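PDB 2UVF: exopolygalacturonase from Yersinia enterocolitica, which hydrolyses pectic polygalacturonate as a family 28 glycoside hydrolase, cutting in exo fashion and probably releasing digalacturonic acid from chain ends. Local coordinates for residues Leu572-Phe577 against Val596-Val601; Ala517-Phe522 against Ala549-Val554. All coordinates share one frame; numbering follows the deposited sequence.

Contact 1 of 2, residues Leu572-Phe577 against Val596-Val601; sequences LRDSEF and VKNVKV
The Phe577 ring meets Val599 at its edge: the methyl CG2 of Val599 sits in the ring plane, 3.5 Å from Phe577 CE1, and CD2 of Leu572 lies in that plane too. Trp591 also meets the ring, the planes steeply inclined. The other flat group, the Arg573 guanidinium, has Lys597 over one face, displaced toward the rim, with Lys597 CD 3.7 Å from Arg573 NH1. The two chains cross obliquely, each extended beyond CG, so the contact is one of methylenes under a flat cation. Their charged ends, NH1 of Arg573 and NZ of Lys597, stay 4.4 Å apart and probably repel each other mildly; Arg573 also makes a cation-pi contact with Trp550. Both segments follow the last turns of the right-handed parallel beta-helix of family 28, stacked residue on residue in parallel register. Lys597 N gives a straight bond to Leu572 O (3.1 Å), and Asp574 N answers to Lys597 O (3.0 Å), each donor lying in the carbonyl plane. Asp574 and Asn598 then both take left-handed backbone angles, so the two coils bend at the same level; the Asp574 and Asn598 side chains cross at about a right angle, their carboxylate and amide planes 63° apart, with Asp574 OD1 3.8 Å from Asn598 ND2. Beyond the bend, Ser575 OG turns back to Arg573 O (2.9 Å), approaching from above the carbonyl plane, and is also bonded to Val554 N. On the later coil, Asn598 and Val599 both face Val606 in a G1 beta bulge.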
ATOM      1  N   LEU A 572     -24.776   8.090 -11.403  1.00 49.04           N
ATOM      2  CA  LEU A 572     -23.672   7.869 -12.308  1.00 48.48           C
ATOM      3  C   LEU A 572     -23.999   8.401 -13.700  1.00 48.18           C
ATOM      4  O   LEU A 572     -25.112   8.240 -14.179  1.00 48.33           O
ATOM      5  CB  LEU A 572     -23.348   6.378 -12.357  1.00 48.19           C
ATOM      6  CG  LEU A 572     -22.133   5.974 -13.189  1.00 47.65           C
ATOM      7  CD1 LEU A 572     -20.839   6.374 -12.490  1.00 46.85           C
ATOM      8  CD2 LEU A 572     -22.192   4.484 -13.452  1.00 47.52           C
ATOM      9  N   ARG A 573     -23.028   9.033 -14.344  1.00 47.78           N
ATOM     10  CA  ARG A 573     -23.229   9.553 -15.692  1.00 47.80           C
ATOM     11  C   ARG A 573     -22.098   9.178 -16.627  1.00 47.20           C
ATOM     12  O   ARG A 573     -20.976   8.942 -16.176  1.00 46.68           O
ATOM     13  CB  ARG A 573     -23.362  11.078 -15.655  1.00 48.36           C
ATOM     14  CG  ARG A 573     -24.394  11.554 -14.672  1.00 50.02           C
ATOM     15  CD  ARG A 573     -24.882  12.941 -15.001  1.00 53.88           C
ATOM     16  NE  ARG A 573     -26.059  13.260 -14.187  1.00 56.25           N
ATOM     17  CZ  ARG A 573     -26.892  14.268 -14.430  1.00 57.90           C
ATOM     18  NH1 ARG A 573     -26.689  15.075 -15.474  1.00 58.52           N
ATOM     19  NH2 ARG A 573     -27.925  14.468 -13.622  1.00 58.49           N
ATOM     20  N   ASP A 574     -22.393   9.152 -17.930  1.00 46.45           N
ATOM     21  CA  ASP A 574     -21.382   8.941 -18.995  1.00 46.46           C
ATOM     22  C   ASP A 574     -20.528   7.659 -18.809  1.00 45.86           C
ATOM     23  O   ASP A 574     -19.327   7.626 -19.147  1.00 45.16           O
ATOM     24  CB  ASP A 574     -20.474  10.182 -19.192  1.00 46.70           C
ATOM     25  CG  ASP A 574     -21.194  11.519 -18.926  1.00 48.69           C
ATOM     26  OD1 ASP A 574     -22.366  11.679 -19.340  1.00 48.95           O
ATOM     27  OD2 ASP A 574     -20.564  12.418 -18.308  1.00 50.23           O
ATOM     28  N   SER A 575     -21.166   6.602 -18.302  1.00 45.23           N
ATOM     29  CA  SER A 575     -20.468   5.360 -17.981  1.00 44.71           C
ATOM     30  C   SER A 575     -20.968   4.132 -18.761  1.00 45.10           C
ATOM     31  O   SER A 575     -22.141   4.059 -19.122  1.00 45.29           O
ATOM     32  CB  SER A 575     -20.567   5.117 -16.479  1.00 44.95           C
ATOM     33  OG  SER A 575     -20.003   6.204 -15.761  1.00 42.30           O
ATOM     34  N   GLU A 576     -20.085   3.166 -19.027  1.00 44.57           N
ATOM     35  CA  GLU A 576     -20.506   1.913 -19.683  1.00 44.39           C
ATOM     36  C   GLU A 576     -19.974   0.616 -19.043  1.00 43.64           C
ATOM     37  O   GLU A 576     -18.833   0.566 -18.590  1.00 43.02           O
ATOM     38  CB  GLU A 576     -20.233   1.929 -21.200  1.00 44.35           C
ATOM     39  CG  GLU A 576     -18.779   1.877 -21.607  1.00 45.66           C
ATOM     40  CD  GLU A 576     -18.069   3.185 -21.375  1.00 48.36           C
ATOM     41  OE1 GLU A 576     -18.733   4.243 -21.477  1.00 49.03           O
ATOM     42  OE2 GLU A 576     -16.847   3.152 -21.085  1.00 50.63           O
ATOM     43  N   PHE A 577     -20.820  -0.421 -19.060  1.00 42.91           N
ATOM     44  CA  PHE A 577     -20.540  -1.725 -18.461  1.00 41.93           C
ATOM     45  C   PHE A 577     -20.644  -2.861 -19.492  1.00 41.71           C
ATOM     46  O   PHE A 577     -21.726  -3.421 -19.707  1.00 41.77           O
ATOM     47  CB  PHE A 577     -21.506  -1.981 -17.301  1.00 41.70           C
ATOM     48  CG  PHE A 577     -21.457  -0.936 -16.229  1.00 42.14           C
ATOM     49  CD1 PHE A 577     -22.271   0.197 -16.299  1.00 41.22           C
ATOM     50  CD2 PHE A 577     -20.601  -1.083 -15.135  1.00 41.46           C
ATOM     51  CE1 PHE A 577     -22.225   1.174 -15.303  1.00 41.17           C
ATOM     52  CE2 PHE A 577     -20.548  -0.109 -14.138  1.00 41.54           C
ATOM     53  CZ  PHE A 577     -21.360   1.019 -14.219  1.00 41.78           C
ATOM     54  N   VAL A 596     -29.458   7.735 -13.126  1.00 55.15           N
ATOM     55  CA  VAL A 596     -28.335   7.680 -14.064  1.00 55.57           C
ATOM     56  C   VAL A 596     -28.630   8.460 -15.329  1.00 56.00           C
ATOM     57  O   VAL A 596     -29.790   8.642 -15.695  1.00 56.25           O
ATOM     58  CB  VAL A 596     -27.925   6.207 -14.430  1.00 55.40           C
ATOM     59  CG1 VAL A 596     -27.385   5.463 -13.204  1.00 54.73           C
ATOM     60  CG2 VAL A 596     -29.080   5.436 -15.078  1.00 55.09           C
ATOM     61  N   LYS A 597     -27.578   8.923 -15.994  1.00 56.41           N
ATOM     62  CA  LYS A 597     -27.724   9.548 -17.297  1.00 56.96           C
ATOM     63  C   LYS A 597     -26.580   9.133 -18.209  1.00 56.95           C
ATOM     64  O   LYS A 597     -25.423   9.430 -17.932  1.00 56.79           O
ATOM     65  CB  LYS A 597     -27.805  11.079 -17.173  1.00 57.05           C
ATOM     66  CG  LYS A 597     -28.435  11.776 -18.370  1.00 57.34           C
ATOM     67  CD  LYS A 597     -28.329  13.283 -18.242  1.00 57.51           C
ATOM     68  CE  LYS A 597     -29.264  13.993 -19.209  1.00 59.07           C
ATOM     69  NZ  LYS A 597     -29.247  15.473 -19.000  1.00 59.35           N
ATOM     70  N   ASN A 598     -26.926   8.441 -19.294  1.00 57.15           N
ATOM     71  CA  ASN A 598     -25.966   8.016 -20.321  1.00 57.58           C
ATOM     72  C   ASN A 598     -25.070   6.781 -19.963  1.00 57.77           C
ATOM     73  O   ASN A 598     -23.839   6.867 -19.943  1.00 57.78           O
ATOM     74  CB  ASN A 598     -25.157   9.228 -20.826  1.00 57.04           C
ATOM     75  CG  ASN A 598     -24.498   8.970 -22.160  1.00 57.27           C
ATOM     76  OD1 ASN A 598     -25.048   8.263 -23.007  1.00 58.57           O
ATOM     77  ND2 ASN A 598     -23.310   9.533 -22.356  1.00 55.46           N
ATOM     78  N   VAL A 599     -25.728   5.641 -19.704  1.00 58.28           N
ATOM     79  CA  VAL A 599     -25.127   4.297 -19.465  1.00 58.61           C
ATOM     80  C   VAL A 599     -26.255   3.290 -19.813  1.00 59.16           C
ATOM     81  O   VAL A 599     -27.396   3.706 -19.665  1.00 59.58           O
ATOM     82  CB  VAL A 599     -24.635   4.178 -17.949  1.00 58.81           C
ATOM     83  CG1 VAL A 599     -25.467   5.028 -16.983  1.00 58.35           C
ATOM     84  CG2 VAL A 599     -24.568   2.732 -17.450  1.00 58.65           C
ATOM     85  N   LYS A 600     -26.085   2.025 -20.285  1.00 59.80           N
ATOM     86  CA  LYS A 600     -25.015   1.335 -21.094  1.00 59.73           C
ATOM     87  C   LYS A 600     -24.268   0.445 -20.089  1.00 59.95           C
ATOM     88  O   LYS A 600     -23.167   0.803 -19.675  1.00 59.93           O
ATOM     89  CB  LYS A 600     -24.125   2.301 -21.882  1.00 59.60           C
ATOM     90  CG  LYS A 600     -24.884   2.995 -23.021  1.00 60.17           C
ATOM     91  CD  LYS A 600     -24.029   3.194 -24.275  1.00 60.20           C
ATOM     92  CE  LYS A 600     -24.601   4.301 -25.155  1.00 60.43           C
ATOM     93  NZ  LYS A 600     -24.122   5.659 -24.722  1.00 60.60           N
ATOM     94  N   VAL A 601     -24.810  -0.730 -19.689  1.00 60.10           N
ATOM     95  CA  VAL A 601     -24.822  -2.085 -20.387  1.00 60.28           C
ATOM     96  C   VAL A 601     -24.899  -2.496 -21.902  1.00 60.47           C
ATOM     97  O   VAL A 601     -25.975  -2.660 -22.484  1.00 60.24           O
ATOM     98  CB  VAL A 601     -25.738  -3.065 -19.571  1.00 60.08           C
ATOM     99  CG1 VAL A 601     -25.181  -4.482 -19.587  1.00 60.36           C
ATOM    100  CG2 VAL A 601     -25.902  -2.570 -18.135  1.00 59.77           C
TER

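Contact 2 of 2, residues Ala517-Phe522 against Ala549-Val554; sequences AQFYDF and AWHRLV
Tyr520 and Arg552 run side by side from neighbouring strands, both pointing the same way, and their pairing is a cation-pi contact. Each has CG in the crowded position between backbone N and carbonyl carbon (chi1 71° for Tyr520 and 75° for Arg552), so the two side chains leave their strands in matching fashion. Arg552 is then extended as far as NE, which carries the guanidinium over the face of the phenol: its CZ stands 4.7 Å from the centroid of the Tyr520 ring. The planes are tilted 34° apart rather than stacked flat, and NH2 of Arg552 comes nearest the rim at Tyr520 CD1, 4.0 Å away. Lower down, CG of Arg552 packs on CB of Tyr520 at 3.5 Å, while the phenol OH is bonded to Arg478 on the preceding coil.

Phe519 and His551 also lie alongside each other, but meet rim to rim with nearly parallel planes. His551 ND1 approaches Phe519 CD2 in the plane of the phenyl ring, at 3.5 Å, and its NE2 is held by Lys542 O. Met497 and Ala467 touch the Phe519 side chain. Backbone bonds set this alignment: Arg552 N gives a nearly straight one to Phe519 O (3.2 Å), and Phe522 N reaches Leu553 O (3.1 Å) from above the carbonyl plane. Asp521 and Leu553 share left-handed backbone angles, kinking both strands at one level. Residues stacked in register on successive coils, here Phe519 beside His551 on the buried side and Tyr520 beside Arg552 on the other, are typical of the parallel beta-helix of family 28 polygalacturonases.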
ATOM      1  N   ALA A 517     -16.577  17.304  -3.934  1.00 60.69           N
ATOM      2  CA  ALA A 517     -15.822  16.102  -4.286  1.00 59.03           C
ATOM      3  C   ALA A 517     -16.518  15.308  -5.379  1.00 57.63           C
ATOM      4  O   ALA A 517     -17.750  15.326  -5.489  1.00 57.64           O
ATOM      5  CB  ALA A 517     -15.584  15.225  -3.051  1.00 58.81           C
ATOM      6  N   GLN A 518     -15.711  14.605  -6.173  1.00 55.72           N
ATOM      7  CA  GLN A 518     -16.196  13.841  -7.322  1.00 53.80           C
ATOM      8  C   GLN A 518     -15.208  12.758  -7.756  1.00 51.78           C
ATOM      9  O   GLN A 518     -13.992  12.940  -7.695  1.00 51.00           O
ATOM     10  CB  GLN A 518     -16.519  14.777  -8.498  1.00 53.81           C
ATOM     11  CG  GLN A 518     -15.348  15.671  -8.935  1.00 54.88           C
ATOM     12  CD  GLN A 518     -15.784  16.955  -9.654  1.00 54.90           C
ATOM     13  OE1 GLN A 518     -16.417  16.908 -10.712  1.00 55.96           O
ATOM     14  NE2 GLN A 518     -15.420  18.104  -9.086  1.00 55.27           N
ATOM     15  N   PHE A 519     -15.758  11.630  -8.192  1.00 49.83           N
ATOM     16  CA  PHE A 519     -14.981  10.560  -8.799  1.00 48.02           C
ATOM     17  C   PHE A 519     -15.343  10.445 -10.274  1.00 46.69           C
ATOM     18  O   PHE A 519     -16.519  10.397 -10.633  1.00 46.31           O
ATOM     19  CB  PHE A 519     -15.227   9.234  -8.079  1.00 47.65           C
ATOM     20  CG  PHE A 519     -14.822   9.241  -6.630  1.00 47.70           C
ATOM     21  CD1 PHE A 519     -13.474   9.312  -6.267  1.00 47.33           C
ATOM     22  CD2 PHE A 519     -15.787   9.164  -5.625  1.00 46.50           C
ATOM     23  CE1 PHE A 519     -13.092   9.324  -4.930  1.00 46.81           C
ATOM     24  CE2 PHE A 519     -15.421   9.161  -4.290  1.00 46.51           C
ATOM     25  CZ  PHE A 519     -14.068   9.244  -3.938  1.00 47.46           C
ATOM     26  N   TYR A 520     -14.326  10.446 -11.124  1.00 45.53           N
ATOM     27  CA  TYR A 520     -14.529  10.275 -12.556  1.00 44.26           C
ATOM     28  C   TYR A 520     -13.316   9.647 -13.253  1.00 43.73           C
ATOM     29  O   TYR A 520     -12.178   9.732 -12.764  1.00 43.45           O
ATOM     30  CB  TYR A 520     -14.990  11.586 -13.229  1.00 44.65           C
ATOM     31  CG  TYR A 520     -13.955  12.676 -13.331  1.00 44.37           C
ATOM     32  CD1 TYR A 520     -13.068  12.718 -14.404  1.00 44.03           C
ATOM     33  CD2 TYR A 520     -13.877  13.686 -12.362  1.00 44.90           C
ATOM     34  CE1 TYR A 520     -12.102  13.723 -14.499  1.00 44.99           C
ATOM     35  CE2 TYR A 520     -12.918  14.698 -12.452  1.00 44.55           C
ATOM     36  CZ  TYR A 520     -12.041  14.708 -13.521  1.00 44.77           C
ATOM     37  OH  TYR A 520     -11.084  15.699 -13.613  1.00 45.95           O
ATOM     38  N   ASP A 521     -13.571   9.020 -14.401  1.00 42.42           N
ATOM     39  CA  ASP A 521     -12.518   8.391 -15.190  1.00 41.92           C
ATOM     40  C   ASP A 521     -11.910   7.216 -14.393  1.00 40.96           C
ATOM     41  O   ASP A 521     -10.733   7.217 -14.029  1.00 40.86           O
ATOM     42  CB  ASP A 521     -11.482   9.439 -15.641  1.00 42.16           C
ATOM     43  CG  ASP A 521     -10.457   8.886 -16.606  1.00 43.16           C
ATOM     44  OD1 ASP A 521     -10.756   7.886 -17.300  1.00 44.48           O
ATOM     45  OD2 ASP A 521      -9.336   9.455 -16.659  1.00 43.96           O
ATOM     46  N   PHE A 522     -12.769   6.240 -14.103  1.00 40.07           N
ATOM     47  CA  PHE A 522     -12.398   4.985 -13.450  1.00 38.68           C
ATOM     48  C   PHE A 522     -12.601   3.865 -14.445  1.00 38.00           C
ATOM     49  O   PHE A 522     -13.627   3.788 -15.118  1.00 37.61           O
ATOM     50  CB  PHE A 522     -13.272   4.709 -12.219  1.00 38.23           C
ATOM     51  CG  PHE A 522     -12.742   5.296 -10.930  1.00 38.88           C
ATOM     52  CD1 PHE A 522     -12.369   6.639 -10.844  1.00 37.24           C
ATOM     53  CD2 PHE A 522     -12.640   4.499  -9.783  1.00 38.16           C
ATOM     54  CE1 PHE A 522     -11.889   7.168  -9.650  1.00 37.28           C
ATOM     55  CE2 PHE A 522     -12.161   5.036  -8.577  1.00 35.13           C
ATOM     56  CZ  PHE A 522     -11.790   6.361  -8.516  1.00 37.03           C
ATOM     57  N   ALA A 549     -23.983  16.125  -6.614  1.00 62.21           N
ATOM     58  CA  ALA A 549     -22.867  15.194  -6.395  1.00 60.79           C
ATOM     59  C   ALA A 549     -23.080  13.863  -7.125  1.00 59.75           C
ATOM     60  O   ALA A 549     -23.765  12.963  -6.619  1.00 59.56           O
ATOM     61  CB  ALA A 549     -22.630  14.966  -4.894  1.00 60.70           C
ATOM     62  N   TRP A 550     -22.513  13.758  -8.324  1.00 58.16           N
ATOM     63  CA  TRP A 550     -22.520  12.498  -9.058  1.00 56.94           C
ATOM     64  C   TRP A 550     -21.139  12.082  -9.570  1.00 55.52           C
ATOM     65  O   TRP A 550     -20.241  12.912  -9.746  1.00 54.85           O
ATOM     66  CB  TRP A 550     -23.576  12.477 -10.187  1.00 57.57           C
ATOM     67  CG  TRP A 550     -23.502  13.631 -11.155  1.00 58.43           C
ATOM     68  CD1 TRP A 550     -22.595  13.805 -12.174  1.00 59.12           C
ATOM     69  CD2 TRP A 550     -24.378  14.765 -11.200  1.00 58.90           C
ATOM     70  NE1 TRP A 550     -22.848  14.989 -12.839  1.00 59.04           N
ATOM     71  CE2 TRP A 550     -23.936  15.596 -12.267  1.00 58.99           C
ATOM     72  CE3 TRP A 550     -25.485  15.171 -10.432  1.00 58.65           C
ATOM     73  CZ2 TRP A 550     -24.571  16.805 -12.590  1.00 58.54           C
ATOM     74  CZ3 TRP A 550     -26.119  16.374 -10.754  1.00 59.00           C
ATOM     75  CH2 TRP A 550     -25.655  17.178 -11.827  1.00 58.93           C
ATOM     76  N   HIS A 551     -21.000  10.775  -9.784  1.00 53.96           N
ATOM     77  CA  HIS A 551     -19.819  10.173 -10.387  1.00 52.50           C
ATOM     78  C   HIS A 551     -20.054  10.073 -11.878  1.00 51.20           C
ATOM     79  O   HIS A 551     -21.189   9.942 -12.331  1.00 51.12           O
ATOM     80  CB  HIS A 551     -19.576   8.762  -9.823  1.00 52.63           C
ATOM     81  CG  HIS A 551     -19.769   8.657  -8.341  1.00 52.74           C
ATOM     82  ND1 HIS A 551     -18.762   8.922  -7.439  1.00 53.12           N
ATOM     83  CD2 HIS A 551     -20.858   8.333  -7.605  1.00 51.90           C
ATOM     84  CE1 HIS A 551     -19.217   8.752  -6.212  1.00 52.58           C
ATOM     85  NE2 HIS A 551     -20.486   8.395  -6.284  1.00 52.02           N
ATOM     86  N   ARG A 552     -18.986  10.119 -12.651  1.00 49.85           N
ATOM     87  CA  ARG A 552     -19.132  10.077 -14.091  1.00 49.02           C
ATOM     88  C   ARG A 552     -17.933   9.375 -14.700  1.00 47.62           C
ATOM     89  O   ARG A 552     -16.916   9.213 -14.042  1.00 47.63           O
ATOM     90  CB  ARG A 552     -19.344  11.503 -14.664  1.00 48.91           C
ATOM     91  CG  ARG A 552     -18.097  12.367 -14.705  1.00 49.22           C
ATOM     92  CD  ARG A 552     -18.386  13.854 -14.938  1.00 50.18           C
ATOM     93  NE  ARG A 552     -17.118  14.577 -15.086  1.00 53.52           N
ATOM     94  CZ  ARG A 552     -16.518  14.820 -16.251  1.00 54.95           C
ATOM     95  NH1 ARG A 552     -17.092  14.440 -17.397  1.00 54.50           N
ATOM     96  NH2 ARG A 552     -15.349  15.458 -16.278  1.00 55.24           N
ATOM     97  N   LEU A 553     -18.067   8.944 -15.951  1.00 46.31           N
ATOM     98  CA  LEU A 553     -16.962   8.351 -16.713  1.00 45.18           C
ATOM     99  C   LEU A 553     -16.362   7.072 -16.104  1.00 44.19           C
ATOM    100  O   LEU A 553     -15.146   6.934 -16.005  1.00 43.91           O
ATOM    101  CB  LEU A 553     -15.876   9.401 -17.013  1.00 45.15           C
ATOM    102  CG  LEU A 553     -16.298  10.559 -17.937  1.00 45.55           C
ATOM    103  CD1 LEU A 553     -15.256  11.647 -17.909  1.00 43.52           C
ATOM    104  CD2 LEU A 553     -16.560  10.069 -19.386  1.00 44.83           C
ATOM    105  N   VAL A 554     -17.234   6.147 -15.704  1.00 43.19           N
ATOM    106  CA  VAL A 554     -16.832   4.807 -15.276  1.00 42.77           C
ATOM    107  C   VAL A 554     -16.885   3.832 -16.470  1.00 42.45           C
ATOM    108  O   VAL A 554     -17.953   3.559 -17.012  1.00 41.71           O
ATOM    109  CB  VAL A 554     -17.718   4.278 -14.104  1.00 42.94           C
ATOM    110  CG1 VAL A 554     -17.332   2.860 -13.717  1.00 42.56           C
ATOM    111  CG2 VAL A 554     -17.635   5.192 -12.888  1.00 42.54           C
TER

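From the N terminus, the chain passes the fibronectin type III region and most of the beta-helix before contact 2 opens at 517-522. It closes one coil later, when 549-554 settles on 517-522 after 26 intervening residues. Contact 1 then opens at 572-577 and closes at 596-601 across a shorter gap of 18, so the two loops follow in series and neither crosses the other. They touch directly, because 572-577 stacks on 549-554, where Arg573 N probably bonds to His551 O. Four successive levels, 517-522, 549-554, 572-577 and 596-601, are thus joined toward the C-terminal end of the helix.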